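Local coordinates for catechol 1,2-dioxygenase (Acinetobacter sp., PDB 1DMH) that catalyses the ferric iron-dependent intradiol cleavage of catechol by O2 to cis,cis-muconate, an early step of the beta-ketoadipate pathway, at the 4-methylcatechol site and the [1-pentadecanoyl-2-decanoyl-glycerol-3-yl]phosphonyl choline site. Numbering follows the deposited sequence. Chains: chain A/B, Catechol 1,2-dioxygenase.

Site 1: the 4-methylcatechol site. Residues chain A 73, 76, 107-109, 164, 200, 221, 224, 226, 253. With MCT (4-methylcatechol), chain C; FE (Fe (III) ion), chain D.
This is the non-haem ferric active site of an intradiol dioxygenase, with the substrate-like 4-methylcatechol bound at partial occupancy and wholly buried. MCT chelates FE through both adjacent catechol oxygens, O4 at 1.8 Å and O3 at 2.1 Å. The protein adds the phenolic oxygen of A:Tyr164, OH to FE 1.9 Å, and NE2 of A:His224 and A:His226. CG of A:His224 is tucked between the two main-chain branches (chi1 60°), a tight rotamer that brings NE2 to FE. A water 2.6 Å from FE overlaps MCT, so it probably belongs to molecules without the ligand. A:Tyr200, an iron ligand of this enzyme, is off the metal here: its OH lies 8.2 Å from FE. Catechol has taken its place, as in this family.

Charge acts at O3. NH1 of A:Arg221 forms a salt bridge to MCT O3 at 2.9 Å, but the hydrogen bond is weak and bent. The bent arginine chain also lays CD over the catechol face, 3.5 Å from the ring centroid. NH1 sits over the rim of the A:His224 ring. This charge may stabilise a deprotonated O3.

Apolar contacts hold the ring. Its C5 edge points into the centre of the A:Tyr200 face, planes at 73°. CD1 of A:Leu109 touches C4 and also covers the rim of A:Tyr164. A:Pro76 CG and A:Leu73 CD1 border the methyl. The site thus chelates and orients the catechol for ring cleavage.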
loop_
_atom_site.group_PDB
_atom_site.type_symbol
_atom_site.label_atom_id
_atom_site.label_comp_id
_atom_site.label_asym_id
_atom_site.label_seq_id
_atom_site.Cartn_x
_atom_site.Cartn_y
_atom_site.Cartn_z
ATOM N N LEU A 73 -4.096 8.860 5.251
ATOM C CA LEU A 73 -3.783 9.367 6.588
ATOM C C LEU A 73 -2.248 9.279 6.729
ATOM O O LEU A 73 -1.592 10.182 7.274
ATOM C CB LEU A 73 -4.488 8.508 7.638
ATOM C CG LEU A 73 -4.435 9.013 9.074
ATOM C CD1 LEU A 73 -5.156 10.380 9.173
ATOM C CD2 LEU A 73 -5.111 7.969 9.984
ATOM N N PRO A 76 -0.227 12.298 4.482
ATOM C CA PRO A 76 0.172 13.558 5.122
ATOM C C PRO A 76 1.187 13.385 6.268
ATOM O O PRO A 76 2.017 14.267 6.501
ATOM C CB PRO A 76 -1.175 14.161 5.570
ATOM C CG PRO A 76 -2.039 12.917 5.790
ATOM C CD PRO A 76 -1.687 12.104 4.563
ATOM N N GLY A 107 -6.445 17.327 3.571
ATOM C CA GLY A 107 -6.714 16.265 4.531
ATOM C C GLY A 107 -7.632 15.275 3.821
ATOM O O GLY A 107 -8.205 15.604 2.777
ATOM N N PRO A 108 -7.809 14.057 4.349
ATOM C CA PRO A 108 -8.669 13.068 3.686
ATOM C C PRO A 108 -10.153 12.984 4.093
ATOM O O PRO A 108 -10.851 12.051 3.683
ATOM C CB PRO A 108 -7.923 11.776 3.993
ATOM C CG PRO A 108 -7.585 12.015 5.494
ATOM C CD PRO A 108 -7.130 13.468 5.531
ATOM N N LEU A 109 -10.641 13.967 4.845
ATOM C CA LEU A 109 -12.003 13.896 5.375
ATOM C C LEU A 109 -13.076 14.800 4.812
ATOM O O LEU A 109 -14.115 14.985 5.454
ATOM C CB LEU A 109 -11.938 14.076 6.898
ATOM C CG LEU A 109 -10.843 13.186 7.493
ATOM C CD1 LEU A 109 -10.527 13.565 8.929
ATOM C CD2 LEU A 109 -11.276 11.760 7.372
ATOM N N TYR A 164 -15.087 13.336 12.971
ATOM C CA TYR A 164 -15.826 13.998 11.904
ATOM C C TYR A 164 -17.028 13.155 11.526
ATOM O O TYR A 164 -16.989 11.923 11.647
ATOM C CB TYR A 164 -14.978 14.128 10.632
ATOM C CG TYR A 164 -13.826 15.112 10.677
ATOM C CD1 TYR A 164 -12.628 14.822 11.356
ATOM C CD2 TYR A 164 -13.922 16.329 10.006
ATOM C CE1 TYR A 164 -11.563 15.734 11.350
ATOM C CE2 TYR A 164 -12.887 17.230 9.991
ATOM C CZ TYR A 164 -11.719 16.934 10.662
ATOM O OH TYR A 164 -10.735 17.873 10.652
ATOM N N TYR A 200 -7.285 16.247 16.479
ATOM C CA TYR A 200 -7.523 14.905 15.958
ATOM C C TYR A 200 -6.282 14.037 16.286
ATOM O O TYR A 200 -5.149 14.542 16.312
ATOM C CB TYR A 200 -7.729 15.031 14.434
ATOM C CG TYR A 200 -7.714 13.740 13.650
ATOM C CD1 TYR A 200 -6.505 13.117 13.317
ATOM C CD2 TYR A 200 -8.897 13.114 13.277
ATOM C CE1 TYR A 200 -6.477 11.899 12.635
ATOM C CE2 TYR A 200 -8.886 11.890 12.590
ATOM C CZ TYR A 200 -7.670 11.294 12.280
ATOM O OH TYR A 200 -7.659 10.073 11.656
ATOM N N ARG A 221 -2.905 16.106 15.679
ATOM C CA ARG A 221 -3.123 17.346 14.945
ATOM C C ARG A 221 -3.769 18.331 15.911
ATOM O O ARG A 221 -4.570 17.938 16.763
ATOM C CB ARG A 221 -4.103 17.165 13.762
ATOM C CG ARG A 221 -3.696 16.148 12.682
ATOM C CD ARG A 221 -4.216 16.608 11.338
ATOM N NE ARG A 221 -3.586 17.890 11.040
ATOM C CZ ARG A 221 -3.985 18.759 10.123
ATOM N NH1 ARG A 221 -5.048 18.505 9.366
ATOM N NH2 ARG A 221 -3.342 19.924 10.008
ATOM N N HIS A 224 -8.408 22.343 14.519
ATOM C CA HIS A 224 -8.419 23.137 13.291
ATOM C C HIS A 224 -9.769 23.040 12.564
ATOM O O HIS A 224 -10.581 22.139 12.822
ATOM C CB HIS A 224 -7.338 22.635 12.335
ATOM C CG HIS A 224 -7.525 21.204 11.956
ATOM N ND1 HIS A 224 -7.208 20.164 12.808
ATOM C CD2 HIS A 224 -8.113 20.641 10.876
ATOM C CE1 HIS A 224 -7.592 19.022 12.266
ATOM N NE2 HIS A 224 -8.144 19.283 11.094
ATOM N N HIS A 226 -11.389 23.302 8.551
ATOM C CA HIS A 226 -11.080 23.266 7.115
ATOM C C HIS A 226 -11.938 24.240 6.304
ATOM O O HIS A 226 -13.090 24.479 6.639
ATOM C CB HIS A 226 -11.356 21.866 6.561
ATOM C CG HIS A 226 -10.446 20.810 7.094
ATOM N ND1 HIS A 226 -9.226 20.515 6.511
ATOM C CD2 HIS A 226 -10.568 19.986 8.162
ATOM C CE1 HIS A 226 -8.640 19.549 7.200
ATOM N NE2 HIS A 226 -9.432 19.212 8.203
ATOM N N PHE A 253 1.343 16.512 13.215
ATOM C CA PHE A 253 1.950 15.354 12.570
ATOM C C PHE A 253 1.787 15.418 11.034
ATOM O O PHE A 253 2.504 14.740 10.297
ATOM C CB PHE A 253 1.357 14.028 13.111
ATOM C CG PHE A 253 0.219 13.454 12.281
ATOM C CD1 PHE A 253 -1.095 13.885 12.454
ATOM C CD2 PHE A 253 0.475 12.466 11.320
ATOM C CE1 PHE A 253 -2.148 13.321 11.667
ATOM C CE2 PHE A 253 -0.560 11.912 10.543
ATOM C CZ PHE A 253 -1.873 12.343 10.720
HETATM C C1 MCT C . -5.451 14.546 8.628
HETATM C C2 MCT C . -5.964 15.770 8.167
HETATM C C3 MCT C . -7.080 16.319 8.833
HETATM O O3 MCT C . -7.591 17.514 8.397
HETATM C C4 MCT C . -7.671 15.686 9.913
HETATM O O4 MCT C . -8.752 16.269 10.527
HETATM C C5 MCT C . -7.188 14.493 10.380
HETATM C C6 MCT C . -6.013 13.893 9.697
HETATM C C MCT C . -4.235 13.924 7.915
HETATM FE FE FE D . -9.007 17.948 9.816
HETATM O O HOH W 1 -8.440 15.938 8.307
#

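Site 2: the [1-pentadecanoyl-2-decanoyl-glycerol-3-yl]phosphonyl choline site. Residues chain A 50, 54-55, 58, 61-62, 211, 214; chain B 30, 33-34, 71, 75, 80. With LIO ([1-pentadecanoyl-2-decanoyl-glycerol-3-yl]phosphonyl choline), chain E.
A phospholipid, LIO, lies in a hydrophobic groove between the two subunits, within the helical zipper that joins the dimer. It is partly occupied and may come from purification. Of the 1017 Å² of LIO surface, 654 Å² are covered by protein.

The tight part surrounds the acyl chains. Helix 52-67 of chain A supplies one wall. A:Leu62 puts CD2 against the long chain, 3.5 Å from LIO C23. A:Tyr61 (CG anti to the backbone N, chi1 179°) lays a face along the shorter chain; LIO C36 sits over the CD2 rim, 3.5 Å from CD2. At A:Gly58 the long chain nears the helix backbone, CA to LIO C16 4.1 Å; the missing side chain may make room. Opposite, on helix 28-47 of chain B, B:Ile33 touches LIO C15 with CD1 and meets A:Ile50 tip to tip. B:Ile34 points CD1 at the short chain near LIO C39.

At the far end of the long chain, the side chains of A:Tyr55 and B:Phe80 cross at about a right angle, CZ against CB. A:Tyr55 OH and B:Ser75 OG share a 2.6 Å hydrogen bond in the tyrosine ring plane. This ties the subunits beside LIO C24 and C25.

On the looser side LIO is partly uncovered and bonds directly to no lining N or O. A:Gln214 OE1 stays 3.6 Å from the phosphate ester O3P. Water joins the ester carbonyl: it lies 3.3 Å from LIO O11 and 2.9 Å from A:Glu54 OE2.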
loop_
_atom_site.group_PDB
_atom_site.type_symbol
_atom_site.label_atom_id
_atom_site.label_comp_id
_atom_site.label_asym_id
_atom_site.label_seq_id
_atom_site.Cartn_x
_atom_site.Cartn_y
_atom_site.Cartn_z
ATOM N N ILE A 50 18.526 -4.472 2.416
ATOM C CA ILE A 50 17.243 -4.844 2.986
ATOM C C ILE A 50 17.125 -6.344 2.775
ATOM O O ILE A 50 17.299 -6.834 1.658
ATOM C CB ILE A 50 16.089 -4.072 2.284
ATOM C CG1 ILE A 50 16.172 -2.567 2.645
ATOM C CG2 ILE A 50 14.756 -4.637 2.713
ATOM C CD1 ILE A 50 15.228 -1.650 1.821
ATOM N N GLU A 54 12.927 -8.242 6.146
ATOM C CA GLU A 54 12.489 -6.847 6.233
ATOM C C GLU A 54 11.513 -6.537 5.104
ATOM O O GLU A 54 10.475 -5.903 5.321
ATOM C CB GLU A 54 13.678 -5.892 6.161
ATOM C CG GLU A 54 14.536 -5.941 7.411
ATOM C CD GLU A 54 15.840 -5.166 7.264
ATOM O OE1 GLU A 54 16.450 -5.250 6.181
ATOM O OE2 GLU A 54 16.269 -4.491 8.235
ATOM N N TYR A 55 11.862 -6.970 3.897
ATOM C CA TYR A 55 11.012 -6.717 2.747
ATOM C C TYR A 55 9.558 -7.190 2.961
ATOM O O TYR A 55 8.612 -6.428 2.734
ATOM C CB TYR A 55 11.593 -7.394 1.502
ATOM C CG TYR A 55 10.695 -7.195 0.294
ATOM C CD1 TYR A 55 10.664 -5.968 -0.368
ATOM C CD2 TYR A 55 9.811 -8.208 -0.132
ATOM C CE1 TYR A 55 9.779 -5.736 -1.419
ATOM C CE2 TYR A 55 8.915 -7.988 -1.183
ATOM C CZ TYR A 55 8.909 -6.745 -1.821
ATOM O OH TYR A 55 8.036 -6.479 -2.841
ATOM N N GLY A 58 7.443 -5.175 5.165
ATOM C CA GLY A 58 7.008 -4.003 4.416
ATOM C C GLY A 58 5.798 -4.322 3.555
ATOM O O GLY A 58 4.862 -3.523 3.469
ATOM N N TYR A 61 2.776 -4.703 5.815
ATOM C CA TYR A 61 2.341 -3.395 6.261
ATOM C C TYR A 61 1.459 -2.747 5.207
ATOM O O TYR A 61 0.471 -2.119 5.525
ATOM C CB TYR A 61 3.541 -2.501 6.509
ATOM C CG TYR A 61 3.158 -1.122 6.961
ATOM C CD1 TYR A 61 2.799 -0.878 8.287
ATOM C CD2 TYR A 61 3.080 -0.077 6.050
ATOM C CE1 TYR A 61 2.361 0.398 8.699
ATOM C CE2 TYR A 61 2.641 1.206 6.444
ATOM C CZ TYR A 61 2.279 1.432 7.769
ATOM O OH TYR A 61 1.810 2.669 8.157
ATOM N N LEU A 62 1.823 -2.897 3.945
ATOM C CA LEU A 62 1.049 -2.332 2.844
ATOM C C LEU A 62 -0.355 -2.915 2.773
ATOM O O LEU A 62 -1.314 -2.194 2.472
ATOM C CB LEU A 62 1.776 -2.591 1.534
ATOM C CG LEU A 62 2.434 -1.382 0.910
ATOM C CD1 LEU A 62 3.001 -0.439 1.973
ATOM C CD2 LEU A 62 3.475 -1.887 -0.058
ATOM N N LEU A 211 3.426 2.930 12.292
ATOM C CA LEU A 211 4.635 3.355 11.610
ATOM C C LEU A 211 5.237 4.587 12.322
ATOM O O LEU A 211 6.452 4.633 12.577
ATOM C CB LEU A 211 4.349 3.707 10.150
ATOM C CG LEU A 211 5.487 3.387 9.176
ATOM C CD1 LEU A 211 5.217 4.061 7.848
ATOM C CD2 LEU A 211 6.810 3.815 9.719
ATOM N N GLN A 214 7.437 3.850 15.144
ATOM C CA GLN A 214 8.769 3.387 14.764
ATOM C C GLN A 214 9.725 4.537 14.429
ATOM O O GLN A 214 10.930 4.342 14.428
ATOM C CB GLN A 214 8.693 2.458 13.563
ATOM C CG GLN A 214 7.871 1.199 13.762
ATOM C CD GLN A 214 8.452 0.278 14.804
ATOM O OE1 GLN A 214 9.637 -0.056 14.764
ATOM N NE2 GLN A 214 7.617 -0.158 15.739
ATOM N N VAL B 30 14.373 1.430 10.816
ATOM C CA VAL B 30 13.159 1.833 10.098
ATOM C C VAL B 30 13.330 3.278 9.613
ATOM O O VAL B 30 13.033 3.589 8.454
ATOM C CB VAL B 30 11.900 1.699 11.009
ATOM C CG1 VAL B 30 10.666 2.336 10.327
ATOM C CG2 VAL B 30 11.635 0.203 11.317
ATOM N N ILE B 33 15.590 3.428 6.544
ATOM C CA ILE B 33 14.918 2.981 5.330
ATOM C C ILE B 33 13.871 4.011 4.891
ATOM O O ILE B 33 13.831 4.384 3.731
ATOM C CB ILE B 33 14.274 1.603 5.567
ATOM C CG1 ILE B 33 15.389 0.572 5.781
ATOM C CG2 ILE B 33 13.353 1.240 4.394
ATOM C CD1 ILE B 33 14.894 -0.815 6.175
ATOM N N ILE B 34 13.038 4.478 5.819
ATOM C CA ILE B 34 12.026 5.482 5.498
ATOM C C ILE B 34 12.669 6.749 4.920
ATOM O O ILE B 34 12.184 7.305 3.943
ATOM C CB ILE B 34 11.176 5.872 6.746
ATOM C CG1 ILE B 34 10.198 4.746 7.092
ATOM C CG2 ILE B 34 10.401 7.135 6.486
ATOM C CD1 ILE B 34 9.236 4.405 5.966
ATOM N N ALA B 71 -1.070 -7.132 -1.974
ATOM C CA ALA B 71 0.315 -6.676 -2.017
ATOM C C ALA B 71 1.295 -7.827 -2.302
ATOM O O ALA B 71 2.260 -7.642 -3.033
ATOM C CB ALA B 71 0.682 -5.955 -0.724
ATOM N N SER B 75 3.603 -7.847 -5.691
ATOM C CA SER B 75 5.026 -7.939 -5.424
ATOM C C SER B 75 5.755 -8.822 -6.443
ATOM O O SER B 75 6.716 -8.381 -7.076
ATOM C CB SER B 75 5.253 -8.461 -3.997
ATOM O OG SER B 75 6.629 -8.504 -3.693
ATOM N N PHE B 80 9.947 -8.095 -7.632
ATOM C CA PHE B 80 10.644 -8.132 -6.351
ATOM C C PHE B 80 11.008 -9.539 -5.869
ATOM O O PHE B 80 12.150 -9.788 -5.454
ATOM C CB PHE B 80 9.841 -7.423 -5.240
ATOM C CG PHE B 80 9.718 -5.928 -5.430
ATOM C CD1 PHE B 80 10.734 -5.074 -4.992
ATOM C CD2 PHE B 80 8.614 -5.374 -6.082
ATOM C CE1 PHE B 80 10.651 -3.686 -5.204
ATOM C CE2 PHE B 80 8.527 -3.982 -6.297
ATOM C CZ PHE B 80 9.546 -3.155 -5.855
HETATM C C1 LIO E . 8.902 -3.965 12.991
HETATM C C2 LIO E . 8.583 -3.002 12.049
HETATM C C3 LIO E . 9.517 -3.080 11.030
HETATM C C4 LIO E . 9.340 -7.219 15.746
HETATM C C5 LIO E . 9.085 -7.449 17.260
HETATM C C6 LIO E . 8.943 -9.902 17.047
HETATM C C7 LIO E . 9.321 -8.899 19.196
HETATM C C8 LIO E . 11.074 -8.882 17.562
HETATM C C11 LIO E . 11.422 -3.904 9.758
HETATM C C12 LIO E . 10.919 -2.856 8.735
HETATM C C13 LIO E . 11.692 -2.924 7.429
HETATM C C14 LIO E . 10.875 -2.250 6.335
HETATM C C15 LIO E . 11.543 -2.502 4.982
HETATM C C16 LIO E . 10.585 -2.123 3.862
HETATM C C17 LIO E . 11.233 -2.366 2.499
HETATM C C18 LIO E . 10.686 -1.362 1.484
HETATM C C19 LIO E . 9.208 -1.645 1.236
HETATM C C20 LIO E . 9.043 -2.291 -0.119
HETATM C C21 LIO E . 7.607 -2.099 -0.583
HETATM C C22 LIO E . 7.431 -2.847 -1.902
HETATM C C23 LIO E . 5.965 -2.852 -2.300
HETATM C C24 LIO E . 5.813 -3.605 -3.615
HETATM C C25 LIO E . 4.591 -4.512 -3.536
HETATM C C31 LIO E . 6.500 -2.096 10.647
HETATM C C32 LIO E . 7.249 -0.990 9.874
HETATM C C33 LIO E . 7.044 -1.192 8.361
HETATM C C34 LIO E . 7.510 0.059 7.612
HETATM C C35 LIO E . 7.508 -0.191 6.106
HETATM C C36 LIO E . 6.482 0.725 5.448
HETATM C C37 LIO E . 6.943 1.120 4.045
HETATM C C38 LIO E . 5.885 2.036 3.414
HETATM C C39 LIO E . 6.519 3.375 3.030
HETATM C C40 LIO E . 5.582 4.140 2.091
HETATM N N LIO E . 9.605 -8.778 17.753
HETATM O O2 LIO E . 7.143 -3.006 11.633
HETATM O O3 LIO E . 10.637 -4.015 11.006
HETATM O O11 LIO E . 12.419 -4.610 9.555
HETATM O O31 LIO E . 5.283 -2.242 10.436
HETATM O O1P LIO E . 11.112 -4.903 14.691
HETATM O O2P LIO E . 9.751 -4.268 16.643
HETATM O O3P LIO E . 9.017 -3.595 14.390
HETATM O O4P LIO E . 8.906 -5.991 15.080
HETATM P P LIO E . 9.701 -4.692 15.193
HETATM O O HOH W 2 15.356 -5.370 10.800
#

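The C-alpha centres of site 1 and site 2 lie about 24 Å apart. Site 1 is built within one subunit; site 2 needs both. They share no residue in the copies given, but they share an element. Helix 71-77 lends A:Leu73 and A:Pro76 to site 1. In the other subunit the same helix lends B:Ala71 and B:Ser75 to site 2. In each subunit this short helix therefore contacts an active-site ligand with some residues and a dimer-interface lipid with others. It could link the two regions mechanically, but the structure alone does not show that lipid affects catalysis.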